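Local coordinates for putative transcriptional regulator protein (Vibrio parahaemolyticus, PDB 3ER6) that probably acts as a sequence-specific DNA-binding transcription factor of the AraC type, of which this chain is the DJ-1/PfpI-like domain, at residues A[9-14]-A[77-82]; A[20-25]-A[168-173]; A[116-121]-A[140-145]; A[127-132]-A[158-163]. The protein carries 1 engineered substitution. All coordinates share one frame; numbering follows the deposited sequence.

Interaction 1: A[9-14]-A[77-82]; sequences LRVVAL and ILIIGS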
loop_
_atom_site.group_PDB
_atom_site.type_symbol
_atom_site.label_atom_id
_atom_site.label_comp_id
_atom_site.label_asym_id
_atom_site.label_seq_id
_atom_site.Cartn_x
_atom_site.Cartn_y
_atom_site.Cartn_z
ATOM N N LEU A 9 10.518 17.740 10.087
ATOM C CA LEU A 9 9.315 17.728 9.250
ATOM C C LEU A 9 8.406 16.704 9.871
ATOM O O LEU A 9 8.849 15.643 10.317
ATOM C CB LEU A 9 9.629 17.301 7.818
ATOM C CG LEU A 9 10.448 18.290 6.998
ATOM C CD1 LEU A 9 10.700 17.684 5.605
ATOM C CD2 LEU A 9 9.735 19.641 6.915
ATOM N N ARG A 10 7.140 17.036 9.935
ATOM C CA ARG A 10 6.154 16.148 10.515
ATOM C C ARG A 10 5.089 15.762 9.503
ATOM O O ARG A 10 4.520 16.636 8.839
ATOM C CB ARG A 10 5.456 16.836 11.682
ATOM C CG ARG A 10 4.334 15.959 12.263
ATOM C CD ARG A 10 3.664 16.697 13.451
ATOM N NE ARG A 10 4.575 16.718 14.610
ATOM C CZ ARG A 10 4.540 17.632 15.595
ATOM N NH1 ARG A 10 3.628 18.608 15.564
ATOM N NH2 ARG A 10 5.415 17.562 16.624
ATOM N N VAL A 11 4.815 14.461 9.405
ATOM C CA VAL A 11 3.667 14.008 8.620
ATOM C C VAL A 11 2.669 13.356 9.565
ATOM O O VAL A 11 3.066 12.504 10.378
ATOM C CB VAL A 11 4.079 12.968 7.538
ATOM C CG1 VAL A 11 2.809 12.512 6.729
ATOM C CG2 VAL A 11 5.200 13.576 6.586
ATOM N N VAL A 12 1.422 13.799 9.531
ATOM C CA VAL A 12 0.362 13.075 10.274
ATOM C C VAL A 12 -0.524 12.402 9.195
ATOM O O VAL A 12 -0.897 13.038 8.173
ATOM C CB VAL A 12 -0.467 14.030 11.191
ATOM C CG1 VAL A 12 -1.601 13.251 11.890
ATOM C CG2 VAL A 12 0.489 14.732 12.248
ATOM N N ALA A 13 -0.773 11.109 9.361
ATOM C CA ALA A 13 -1.576 10.363 8.386
ATOM C C ALA A 13 -2.831 9.820 9.060
ATOM O O ALA A 13 -2.779 8.900 9.885
ATOM C CB ALA A 13 -0.730 9.194 7.804
ATOM N N LEU A 14 -3.972 10.406 8.731
ATOM C CA LEU A 14 -5.242 9.959 9.229
ATOM C C LEU A 14 -5.766 8.812 8.368
ATOM O O LEU A 14 -5.985 8.985 7.146
ATOM C CB LEU A 14 -6.235 11.122 9.170
ATOM C CG LEU A 14 -7.678 10.808 9.540
ATOM C CD1 LEU A 14 -7.785 10.456 11.085
ATOM C CD2 LEU A 14 -8.512 12.000 9.152
ATOM N N ILE A 77 2.689 18.206 6.752
ATOM C CA ILE A 77 1.801 17.461 5.828
ATOM C C ILE A 77 0.740 16.698 6.630
ATOM O O ILE A 77 1.056 16.110 7.674
ATOM C CB ILE A 77 2.575 16.435 5.002
ATOM C CG1 ILE A 77 3.686 17.126 4.171
ATOM C CG2 ILE A 77 1.626 15.666 4.094
ATOM C CD1 ILE A 77 4.834 16.083 3.775
ATOM N N LEU A 78 -0.513 16.741 6.145
ATOM C CA LEU A 78 -1.565 15.862 6.653
ATOM C C LEU A 78 -1.995 14.970 5.497
ATOM O O LEU A 78 -2.355 15.492 4.445
ATOM C CB LEU A 78 -2.765 16.651 7.230
ATOM C CG LEU A 78 -4.039 15.824 7.568
ATOM C CD1 LEU A 78 -3.880 14.923 8.827
ATOM C CD2 LEU A 78 -5.336 16.678 7.726
ATOM N N ILE A 79 -1.973 13.643 5.676
ATOM C CA ILE A 79 -2.563 12.745 4.677
ATOM C C ILE A 79 -3.922 12.261 5.179
ATOM O O ILE A 79 -4.066 11.831 6.328
ATOM C CB ILE A 79 -1.648 11.525 4.398
ATOM C CG1 ILE A 79 -0.258 12.030 4.075
ATOM C CG2 ILE A 79 -2.237 10.609 3.250
ATOM C CD1 ILE A 79 0.736 10.941 3.890
ATOM N N ILE A 80 -4.923 12.377 4.324
ATOM C CA ILE A 80 -6.218 11.864 4.653
ATOM C C ILE A 80 -6.429 10.663 3.770
ATOM O O ILE A 80 -6.548 10.773 2.516
ATOM C CB ILE A 80 -7.316 12.900 4.389
ATOM C CG1 ILE A 80 -7.056 14.193 5.216
ATOM C CG2 ILE A 80 -8.700 12.297 4.583
ATOM C CD1 ILE A 80 -7.996 15.335 4.727
ATOM N N GLY A 81 -6.444 9.486 4.399
ATOM C CA GLY A 81 -6.654 8.243 3.607
ATOM C C GLY A 81 -8.100 7.946 3.194
ATOM O O GLY A 81 -9.025 8.736 3.424
ATOM N N SER A 82 -8.296 6.750 2.616
ATOM C CA SER A 82 -9.591 6.234 2.202
ATOM C C SER A 82 -10.644 6.235 3.297
ATOM O O SER A 82 -10.378 5.944 4.481
ATOM C CB SER A 82 -9.433 4.793 1.673
ATOM O OG SER A 82 -10.647 4.383 1.091
#

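Interaction 2: A[20-25]-A[168-173]; sequences YFASII and GPYSHS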
loop_
_atom_site.group_PDB
_atom_site.type_symbol
_atom_site.label_atom_id
_atom_site.label_comp_id
_atom_site.label_asym_id
_atom_site.label_seq_id
_atom_site.Cartn_x
_atom_site.Cartn_y
_atom_site.Cartn_z
ATOM N N TYR A 20 -9.577 -0.034 4.238
ATOM C CA TYR A 20 -8.785 0.526 3.166
ATOM C C TYR A 20 -7.752 1.433 3.779
ATOM O O TYR A 20 -7.911 2.661 3.780
ATOM C CB TYR A 20 -9.702 1.341 2.203
ATOM C CG TYR A 20 -10.650 0.411 1.468
ATOM C CD1 TYR A 20 -10.169 -0.452 0.473
ATOM C CD2 TYR A 20 -12.018 0.358 1.792
ATOM C CE1 TYR A 20 -11.067 -1.334 -0.219
ATOM C CE2 TYR A 20 -12.891 -0.530 1.167
ATOM C CZ TYR A 20 -12.439 -1.349 0.167
ATOM O OH TYR A 20 -13.337 -2.198 -0.465
ATOM N N PHE A 21 -6.750 0.844 4.414
ATOM C CA PHE A 21 -5.672 1.676 4.992
ATOM C C PHE A 21 -4.321 1.447 4.327
ATOM O O PHE A 21 -3.362 2.206 4.607
ATOM C CB PHE A 21 -5.563 1.515 6.520
ATOM C CG PHE A 21 -4.852 0.245 6.959
ATOM C CD1 PHE A 21 -3.551 0.277 7.430
ATOM C CD2 PHE A 21 -5.519 -0.995 6.914
ATOM C CE1 PHE A 21 -2.891 -0.912 7.838
ATOM C CE2 PHE A 21 -4.876 -2.164 7.343
ATOM C CZ PHE A 21 -3.551 -2.124 7.789
ATOM N N ALA A 22 -4.220 0.445 3.438
ATOM C CA ALA A 22 -2.899 0.155 2.795
ATOM C C ALA A 22 -2.297 1.360 2.139
ATOM O O ALA A 22 -1.093 1.572 2.238
ATOM C CB ALA A 22 -3.004 -0.935 1.759
ATOM N N SER A 23 -3.100 2.173 1.443
ATOM C CA SER A 23 -2.481 3.341 0.763
ATOM C C SER A 23 -1.897 4.406 1.720
ATOM O O SER A 23 -0.966 5.177 1.335
ATOM C CB SER A 23 -3.461 3.987 -0.255
ATOM O OG SER A 23 -4.675 4.439 0.395
ATOM N N ILE A 24 -2.435 4.494 2.928
ATOM C CA ILE A 24 -1.810 5.350 3.946
ATOM C C ILE A 24 -0.420 4.797 4.259
ATOM O O ILE A 24 0.561 5.530 4.312
ATOM C CB ILE A 24 -2.675 5.367 5.234
ATOM C CG1 ILE A 24 -3.829 6.354 5.041
ATOM C CG2 ILE A 24 -1.870 5.774 6.483
ATOM C CD1 ILE A 24 -3.303 7.888 4.939
ATOM N N ILE A 25 -0.348 3.492 4.485
ATOM C CA ILE A 25 0.942 2.842 4.861
ATOM C C ILE A 25 1.926 2.972 3.671
ATOM O O ILE A 25 3.091 3.291 3.870
ATOM C CB ILE A 25 0.732 1.333 5.135
ATOM C CG1 ILE A 25 -0.436 1.096 6.109
ATOM C CG2 ILE A 25 2.081 0.616 5.607
ATOM C CD1 ILE A 25 -0.219 1.855 7.441
ATOM N N GLY A 168 -5.858 7.357 -6.979
ATOM C CA GLY A 168 -5.435 6.004 -6.739
ATOM C C GLY A 168 -6.417 5.016 -7.377
ATOM O O GLY A 168 -6.865 5.220 -8.532
ATOM N N PRO A 169 -6.810 3.966 -6.632
ATOM C CA PRO A 169 -6.697 3.860 -5.151
ATOM C C PRO A 169 -5.299 3.515 -4.587
ATOM O O PRO A 169 -5.048 3.830 -3.396
ATOM C CB PRO A 169 -7.732 2.763 -4.801
ATOM C CG PRO A 169 -7.804 1.910 -6.138
ATOM C CD PRO A 169 -7.748 2.969 -7.197
ATOM N N TYR A 170 -4.419 2.869 -5.364
ATOM C CA TYR A 170 -3.138 2.407 -4.797
ATOM C C TYR A 170 -1.878 3.068 -5.337
ATOM O O TYR A 170 -0.782 2.920 -4.734
ATOM C CB TYR A 170 -2.955 0.861 -4.870
ATOM C CG TYR A 170 -4.055 0.260 -4.067
ATOM C CD1 TYR A 170 -4.044 0.370 -2.680
ATOM C CD2 TYR A 170 -5.185 -0.296 -4.692
ATOM C CE1 TYR A 170 -5.116 -0.152 -1.921
ATOM C CE2 TYR A 170 -6.269 -0.800 -3.937
ATOM C CZ TYR A 170 -6.195 -0.713 -2.546
ATOM O OH TYR A 170 -7.227 -1.162 -1.762
ATOM N N SER A 171 -2.012 3.748 -6.464
ATOM C CA SER A 171 -0.879 4.424 -7.074
ATOM C C SER A 171 -0.928 5.916 -6.810
ATOM O O SER A 171 -1.816 6.603 -7.330
ATOM C CB SER A 171 -0.855 4.168 -8.586
ATOM O OG SER A 171 -0.263 2.917 -8.851
ATOM N N HIS A 172 0.019 6.409 -6.005
ATOM C CA HIS A 172 0.047 7.823 -5.614
ATOM C C HIS A 172 1.406 8.451 -5.858
ATOM O O HIS A 172 1.815 9.391 -5.160
ATOM C CB HIS A 172 -0.363 7.923 -4.135
ATOM C CG HIS A 172 -1.701 7.316 -3.882
ATOM N ND1 HIS A 172 -2.868 7.931 -4.268
ATOM C CD2 HIS A 172 -2.059 6.118 -3.364
ATOM C CE1 HIS A 172 -3.898 7.160 -3.960
ATOM N NE2 HIS A 172 -3.432 6.050 -3.413
ATOM N N SER A 173 2.117 7.897 -6.838
ATOM C CA SER A 173 3.495 8.302 -7.150
ATOM C C SER A 173 3.598 9.754 -7.518
ATOM O O SER A 173 4.515 10.457 -7.031
ATOM C CB SER A 173 4.057 7.479 -8.345
ATOM O OG SER A 173 4.005 6.123 -7.991
HETATM O O HOH W 1 -6.644 3.422 -1.235
#

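Interaction 3: A[116-121]-A[140-145]; sequences TGIFVV and HLFGEL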
loop_
_atom_site.group_PDB
_atom_site.type_symbol
_atom_site.label_atom_id
_atom_site.label_comp_id
_atom_site.label_asym_id
_atom_site.label_seq_id
_atom_site.Cartn_x
_atom_site.Cartn_y
_atom_site.Cartn_z
ATOM N N THR A 116 -10.846 7.778 -1.620
ATOM C CA THR A 116 -12.065 8.504 -1.140
ATOM C C THR A 116 -11.812 9.571 -0.023
ATOM O O THR A 116 -12.705 10.324 0.335
ATOM C CB THR A 116 -13.216 7.554 -0.759
ATOM O OG1 THR A 116 -12.807 6.641 0.258
ATOM C CG2 THR A 116 -13.670 6.760 -1.987
ATOM N N GLY A 117 -10.606 9.625 0.520
ATOM C CA GLY A 117 -10.159 10.820 1.305
ATOM C C GLY A 117 -10.457 12.098 0.524
ATOM O O GLY A 117 -10.649 13.195 1.129
ATOM N N ILE A 118 -10.510 11.996 -0.803
ATOM C CA ILE A 118 -10.887 13.178 -1.615
ATOM C C ILE A 118 -12.312 13.715 -1.264
ATOM O O ILE A 118 -12.532 14.941 -1.244
ATOM C CB ILE A 118 -10.677 12.962 -3.157
ATOM C CG1 ILE A 118 -9.187 12.768 -3.448
ATOM C CG2 ILE A 118 -11.267 14.196 -3.980
ATOM C CD1 ILE A 118 -8.893 12.062 -4.733
ATOM N N PHE A 119 -13.231 12.817 -0.920
ATOM C CA PHE A 119 -14.585 13.203 -0.544
ATOM C C PHE A 119 -14.517 14.048 0.749
ATOM O O PHE A 119 -15.354 14.950 0.946
ATOM C CB PHE A 119 -15.483 11.972 -0.294
ATOM C CG PHE A 119 -15.979 11.303 -1.551
ATOM C CD1 PHE A 119 -15.095 10.636 -2.411
ATOM C CD2 PHE A 119 -17.349 11.329 -1.874
ATOM C CE1 PHE A 119 -15.567 10.013 -3.563
ATOM C CE2 PHE A 119 -17.806 10.721 -3.040
ATOM C CZ PHE A 119 -16.918 10.055 -3.869
ATOM N N VAL A 120 -13.581 13.727 1.649
ATOM C CA VAL A 120 -13.397 14.498 2.885
ATOM C C VAL A 120 -12.947 15.946 2.595
ATOM O O VAL A 120 -13.531 16.936 3.112
ATOM C CB VAL A 120 -12.371 13.821 3.845
ATOM C CG1 VAL A 120 -12.232 14.636 5.139
ATOM C CG2 VAL A 120 -12.796 12.360 4.163
ATOM N N VAL A 121 -11.929 16.097 1.750
ATOM C CA VAL A 121 -11.495 17.477 1.426
ATOM C C VAL A 121 -12.619 18.226 0.611
ATOM O O VAL A 121 -12.799 19.430 0.793
ATOM C CB VAL A 121 -10.120 17.537 0.686
ATOM C CG1 VAL A 121 -9.040 16.921 1.545
ATOM C CG2 VAL A 121 -10.205 16.838 -0.629
ATOM N N HIS A 140 -19.205 8.638 -10.137
ATOM C CA HIS A 140 -20.634 8.964 -10.150
ATOM C C HIS A 140 -21.102 9.554 -8.808
ATOM O O HIS A 140 -21.737 10.596 -8.752
ATOM C CB HIS A 140 -21.483 7.737 -10.488
ATOM C CG HIS A 140 -22.947 8.044 -10.508
ATOM N ND1 HIS A 140 -23.549 8.727 -11.549
ATOM C CD2 HIS A 140 -23.915 7.836 -9.585
ATOM C CE1 HIS A 140 -24.833 8.893 -11.279
ATOM N NE2 HIS A 140 -25.078 8.365 -10.092
ATOM N N LEU A 141 -20.778 8.865 -7.721
ATOM C CA LEU A 141 -21.175 9.324 -6.394
ATOM C C LEU A 141 -20.619 10.711 -6.108
ATOM O O LEU A 141 -21.351 11.588 -5.628
ATOM C CB LEU A 141 -20.763 8.317 -5.316
ATOM C CG LEU A 141 -21.125 8.676 -3.865
ATOM C CD1 LEU A 141 -22.647 8.778 -3.671
ATOM C CD2 LEU A 141 -20.570 7.618 -2.904
ATOM N N PHE A 142 -19.336 10.918 -6.398
ATOM C CA PHE A 142 -18.746 12.253 -6.217
ATOM C C PHE A 142 -19.594 13.297 -6.978
ATOM O O PHE A 142 -19.863 14.393 -6.475
ATOM C CB PHE A 142 -17.337 12.303 -6.755
ATOM C CG PHE A 142 -16.574 13.514 -6.307
ATOM C CD1 PHE A 142 -15.835 13.470 -5.135
ATOM C CD2 PHE A 142 -16.603 14.693 -7.052
ATOM C CE1 PHE A 142 -15.132 14.586 -4.699
ATOM C CE2 PHE A 142 -15.895 15.810 -6.633
ATOM C CZ PHE A 142 -15.155 15.739 -5.424
ATOM N N GLY A 143 -19.990 12.953 -8.197
ATOM C CA GLY A 143 -20.886 13.844 -8.967
ATOM C C GLY A 143 -22.233 14.103 -8.300
ATOM O O GLY A 143 -22.746 15.207 -8.362
ATOM N N GLU A 144 -22.812 13.091 -7.671
ATOM C CA GLU A 144 -24.074 13.256 -6.943
ATOM C C GLU A 144 -23.914 14.150 -5.722
ATOM O O GLU A 144 -24.715 15.058 -5.487
ATOM C CB GLU A 144 -24.626 11.894 -6.534
ATOM C CG GLU A 144 -24.855 10.957 -7.719
ATOM C CD GLU A 144 -25.826 11.541 -8.774
ATOM O OE1 GLU A 144 -27.016 11.138 -8.747
ATOM O OE2 GLU A 144 -25.422 12.374 -9.637
ATOM N N LEU A 145 -22.828 13.961 -4.966
ATOM C CA LEU A 145 -22.624 14.748 -3.734
ATOM C C LEU A 145 -22.096 16.162 -3.933
ATOM O O LEU A 145 -22.404 17.072 -3.137
ATOM C CB LEU A 145 -21.746 13.938 -2.723
ATOM C CG LEU A 145 -22.274 12.525 -2.449
ATOM C CD1 LEU A 145 -21.304 11.679 -1.552
ATOM C CD2 LEU A 145 -23.615 12.650 -1.790
#

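Interaction 4: A[127-132]-A[158-163]; sequences LQQNKA and LIDGNV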
loop_
_atom_site.group_PDB
_atom_site.type_symbol
_atom_site.label_atom_id
_atom_site.label_comp_id
_atom_site.label_asym_id
_atom_site.label_seq_id
_atom_site.Cartn_x
_atom_site.Cartn_y
_atom_site.Cartn_z
ATOM N N LEU A 127 -10.805 22.920 -1.420
ATOM C CA LEU A 127 -10.451 23.204 -2.797
ATOM C C LEU A 127 -10.830 24.642 -3.153
ATOM O O LEU A 127 -12.009 24.980 -3.177
ATOM C CB LEU A 127 -11.118 22.182 -3.701
ATOM C CG LEU A 127 -10.536 20.755 -3.495
ATOM C CD1 LEU A 127 -11.505 19.716 -4.137
ATOM C CD2 LEU A 127 -9.077 20.601 -4.058
ATOM N N GLN A 128 -9.830 25.482 -3.402
ATOM C CA GLN A 128 -10.062 26.894 -3.725
ATOM C C GLN A 128 -10.766 27.066 -5.081
ATOM O O GLN A 128 -11.574 27.973 -5.255
ATOM C CB GLN A 128 -8.753 27.645 -3.678
ATOM C CG GLN A 128 -8.829 29.107 -4.197
ATOM C CD GLN A 128 -9.640 30.087 -3.295
ATOM O OE1 GLN A 128 -9.080 31.002 -2.653
ATOM N NE2 GLN A 128 -10.948 29.902 -3.271
ATOM N N GLN A 129 -10.482 26.169 -6.022
ATOM C CA GLN A 129 -10.978 26.275 -7.398
ATOM C C GLN A 129 -12.139 25.346 -7.703
ATOM O O GLN A 129 -12.646 25.280 -8.863
ATOM C CB GLN A 129 -9.849 25.968 -8.367
ATOM C CG GLN A 129 -8.722 26.984 -8.338
ATOM C CD GLN A 129 -7.955 26.981 -9.668
ATOM O OE1 GLN A 129 -8.388 26.348 -10.656
ATOM N NE2 GLN A 129 -6.816 27.668 -9.702
ATOM N N ASN A 130 -12.552 24.584 -6.700
ATOM C CA ASN A 130 -13.627 23.649 -6.927
ATOM C C ASN A 130 -13.405 22.735 -8.145
ATOM O O ASN A 130 -14.354 22.439 -8.863
ATOM C CB ASN A 130 -14.995 24.354 -7.059
ATOM C CG ASN A 130 -15.665 24.586 -5.685
ATOM O OD1 ASN A 130 -16.817 25.033 -5.604
ATOM N ND2 ASN A 130 -14.926 24.322 -4.602
ATOM N N LYS A 131 -12.187 22.217 -8.313
ATOM C CA LYS A 131 -11.978 21.112 -9.258
ATOM C C LYS A 131 -11.327 19.903 -8.578
ATOM O O LYS A 131 -10.494 20.065 -7.698
ATOM C CB LYS A 131 -11.107 21.555 -10.449
ATOM C CG LYS A 131 -11.679 22.779 -11.152
ATOM C CD LYS A 131 -10.748 23.306 -12.228
ATOM C CE LYS A 131 -11.560 24.163 -13.224
ATOM N NZ LYS A 131 -10.956 24.161 -14.596
ATOM N N ALA A 132 -11.679 18.694 -8.991
ATOM C CA ALA A 132 -11.130 17.530 -8.288
ATOM C C ALA A 132 -10.908 16.414 -9.265
ATOM O O ALA A 132 -11.207 16.539 -10.452
ATOM C CB ALA A 132 -12.107 17.044 -7.191
ATOM N N LEU A 158 -4.262 16.008 -8.861
ATOM C CA LEU A 158 -4.483 17.479 -9.048
ATOM C C LEU A 158 -3.959 18.222 -7.850
ATOM O O LEU A 158 -4.150 17.753 -6.706
ATOM C CB LEU A 158 -5.989 17.747 -9.154
ATOM C CG LEU A 158 -6.586 19.159 -9.241
ATOM C CD1 LEU A 158 -7.906 19.070 -10.013
ATOM C CD2 LEU A 158 -6.839 19.806 -7.885
ATOM N N ILE A 159 -3.323 19.367 -8.079
ATOM C CA ILE A 159 -2.843 20.196 -6.996
ATOM C C ILE A 159 -3.493 21.601 -7.061
ATOM O O ILE A 159 -3.530 22.230 -8.109
ATOM C CB ILE A 159 -1.346 20.295 -7.025
ATOM C CG1 ILE A 159 -0.735 18.870 -7.024
ATOM C CG2 ILE A 159 -0.847 21.211 -5.868
ATOM C CD1 ILE A 159 0.802 18.862 -7.185
ATOM N N ASP A 160 -4.032 22.057 -5.942
ATOM C CA ASP A 160 -4.762 23.322 -5.891
ATOM C C ASP A 160 -4.268 23.993 -4.618
ATOM O O ASP A 160 -4.699 23.681 -3.476
ATOM C CB ASP A 160 -6.262 23.039 -5.823
ATOM C CG ASP A 160 -7.128 24.313 -5.770
ATOM O OD1 ASP A 160 -6.596 25.433 -5.762
ATOM O OD2 ASP A 160 -8.360 24.161 -5.751
ATOM N N GLY A 161 -3.317 24.893 -4.794
ATOM C CA GLY A 161 -2.784 25.592 -3.635
ATOM C C GLY A 161 -2.005 24.567 -2.826
ATOM O O GLY A 161 -1.087 23.923 -3.349
ATOM N N ASN A 162 -2.356 24.421 -1.556
ATOM C CA ASN A 162 -1.681 23.415 -0.735
ATOM C C ASN A 162 -2.432 22.132 -0.563
ATOM O O ASN A 162 -2.139 21.375 0.377
ATOM C CB ASN A 162 -1.361 23.975 0.644
ATOM C CG ASN A 162 -0.004 24.536 0.678
ATOM O OD1 ASN A 162 0.980 23.864 0.294
ATOM N ND2 ASN A 162 0.091 25.785 1.089
ATOM N N VAL A 163 -3.398 21.898 -1.439
ATOM C CA VAL A 163 -4.212 20.686 -1.362
ATOM C C VAL A 163 -3.792 19.789 -2.533
ATOM O O VAL A 163 -3.811 20.205 -3.701
ATOM C CB VAL A 163 -5.751 21.003 -1.419
ATOM C CG1 VAL A 163 -6.583 19.702 -1.325
ATOM C CG2 VAL A 163 -6.126 22.002 -0.341
HETATM O O HOH W 2 -7.127 24.815 -2.419
HETATM O O HOH W 3 -9.464 22.568 -7.479
#

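Interaction 1: A[9-14]-A[77-82]
This is a buried pairing of two parallel strands in the middle of the six-stranded sheet. Residues 9-14 also pair with strand 43-48 on their other edge, so they form an inner strand. Five backbone hydrogen bonds join the two segments. The first runs from Ile-77 N to Arg-10 O at 3.2 Å. Ile-77 O then accepts from Val-12 N, and Val-12 O accepts from Ile-79 N at 2.8 Å. Leu-14 N bonds to Ile-79 O with a more bent N-H...O angle of 148°. The last bond lies beyond the strand end, where Gly-81 N meets Leu-14 O almost straight along the C=O axis.

Val-11, Ala-13, Ile-77 and Ile-79 share one face. Val-11 splits its methyls there: CG2 lies alongside Ile-77 CD1 at 3.8 Å, and CG1 meets Ile-79 CD1 obliquely at 3.9 Å. Helix 22-37 packs on this face through Ile-24 and Leu-28. On the opposite face, Leu-78 CG stands anti to its backbone N (chi1 170°). This brings Leu-78 CD1 to 3.6 Å from Val-12 O and near Val-12 CG1. Parallel hydrophobic strands flanked by helices are the core of the alpha/beta sandwich of the DJ-1/PfpI family.

Interaction 2: A[20-25]-A[168-173]
Tyr-170 reaches across the start of helix 22-37 with its ring near Ala-22 and its hydroxyl at the edge of another ring. Tyr-170 OH lies in the plane of the Tyr-20 ring, 3.8 Å from Tyr-20 CD1. The two side chains cross obliquely, and the contact is hydroxyl to ring edge. Both hydroxyls bond to the second subunit, Tyr-20 OH to its Thr-33 and Tyr-170 OH to its Glu-29. Ala-22 CB sits 4.3 Å from Tyr-170 CE1.

Ser-23 points at the 168-173 loop. Its CB is 3.5 Å from Pro-169 O and 3.8 Å from His-172 NE2. Its OG lies between the backbone N and the carbonyl carbon (chi1 59°). From there Ser-23 OG donates to a water at 2.8 Å, and that water donates to Pro-169 O. The same carbonyl oxygen accepts from His-172 NE2 at 2.7 Å, with the donor well above the carbonyl plane. His-172 ND1 bonds Ser-166, so both ring nitrogens are held and the imidazole is fixed in rotation. The peptide bond before Pro-169 is cis, and Pro-169 CB lies over one Tyr-170 face. Here a helix N-terminus meets the loop between strand 163-166 and helix 173-184, at the dimer interface of a DJ-1/PfpI-like domain.

Interaction 3: A[116-121]-A[140-145]
Aromatic contact dominates the meeting of helix 117-124 with helix 136-145. The rings of Phe-119 and Phe-142 form a T-shaped pair, with centroids 5.1 Å apart and planes at 83°. Phe-142 supplies the edge. Its CD1 sits over the centre of the Phe-119 ring, 3.7 Å above the plane. The torsions set this up: Phe-119 CG is anti to its carbonyl carbon (chi1 -78°), while Phe-142 CG is anti to its backbone N (chi1 -166°). The two side chains slide past each other in opposite directions. The tip of Phe-119 therefore reaches the other helix, with its CZ 3.6 Å from Phe-142 N.

Aliphatic contacts frame the pair. Leu-145 CD1 lies in the plane of the Phe-119 ring, at its edge, 3.9 Å from Phe-119 CE2. Leu-141 CG approaches the same CE2 obliquely at 4.0 Å. Ile-118 CG2 meets Phe-142 CE1 at 4.0 Å, and these side chains cross at about a right angle. Pro-86, Met-134 and Phe-138 also pack on Phe-119.

No hydrogen bond joins the segments, and the short helix axes stay 11.4 Å apart. The chemistry implies that the helices are held by shape and dispersion, with Phe-119 bridging the gap.

Interaction 4: A[127-132]-A[158-163]
Leu-127 begins the contact at the hairpin end of the partner. Its CG is anti to the carbonyl carbon (chi1 -67°), and Leu-127 CD2 reaches Val-163 CG1 at 3.8 Å. The two side chains cross at about a right angle. Gln-128 follows with its N 3.1 Å from Asp-160 OD2. Gln-128 N donates to a water, which in turn donates to Asp-160 O. The Gln-128 chain bends at chi2, and its end leads away.

Gln-129 makes the direct hydrogen bond between the segments. Its N donates to the syn lone pair of Asp-160 OD2 at 2.9 Å, with an N-H...O angle of 160°. The aliphatic CB and CG of Gln-129 lie against the buried carboxylate, CB being 3.5 Å from Asp-160 OD2. The chain turns at Asn-130 toward strand 131-132. Lys-131 N donates to a second water, which donates to Asp-160 OD2 at 2.6 Å. That oxygen is thus gripped by a backbone N-H and a water, which would probably stabilise its negative charge. Lys-131 O meets Leu-158 CD1 at 3.6 Å, where the short strand 131-132 begins.

Asp-160 also opens the type II' turn to Val-163, closed by hydrogen bonds in both directions between their backbones. This pattern is that of a two-residue beta hairpin whose aspartate accepts a backbone N-H from a neighbouring turn, directly, and another through a water.

In the fold
Interaction 1 is the most central and holds the sheet by backbone bonds, while interaction 4 lies at the far edge of the same sheet, is partly exposed, and relies on a carboxylate and waters. Interaction 2 touches interaction 1 where Ile-24 CD1 packs on Ile-79 CG2 at 3.4 Å, and it also faces the second subunit. Interaction 3 is purely apolar. It meets interaction 1 through packing of Ile-80 on Val-121, and a probable hydrogen bond links Ser-82 to Thr-116. Interactions 3 and 4 alternate along the chain and touch where Phe-142 CZ meets Ala-132 CB. Both are nested in the long loop closed by interaction 2.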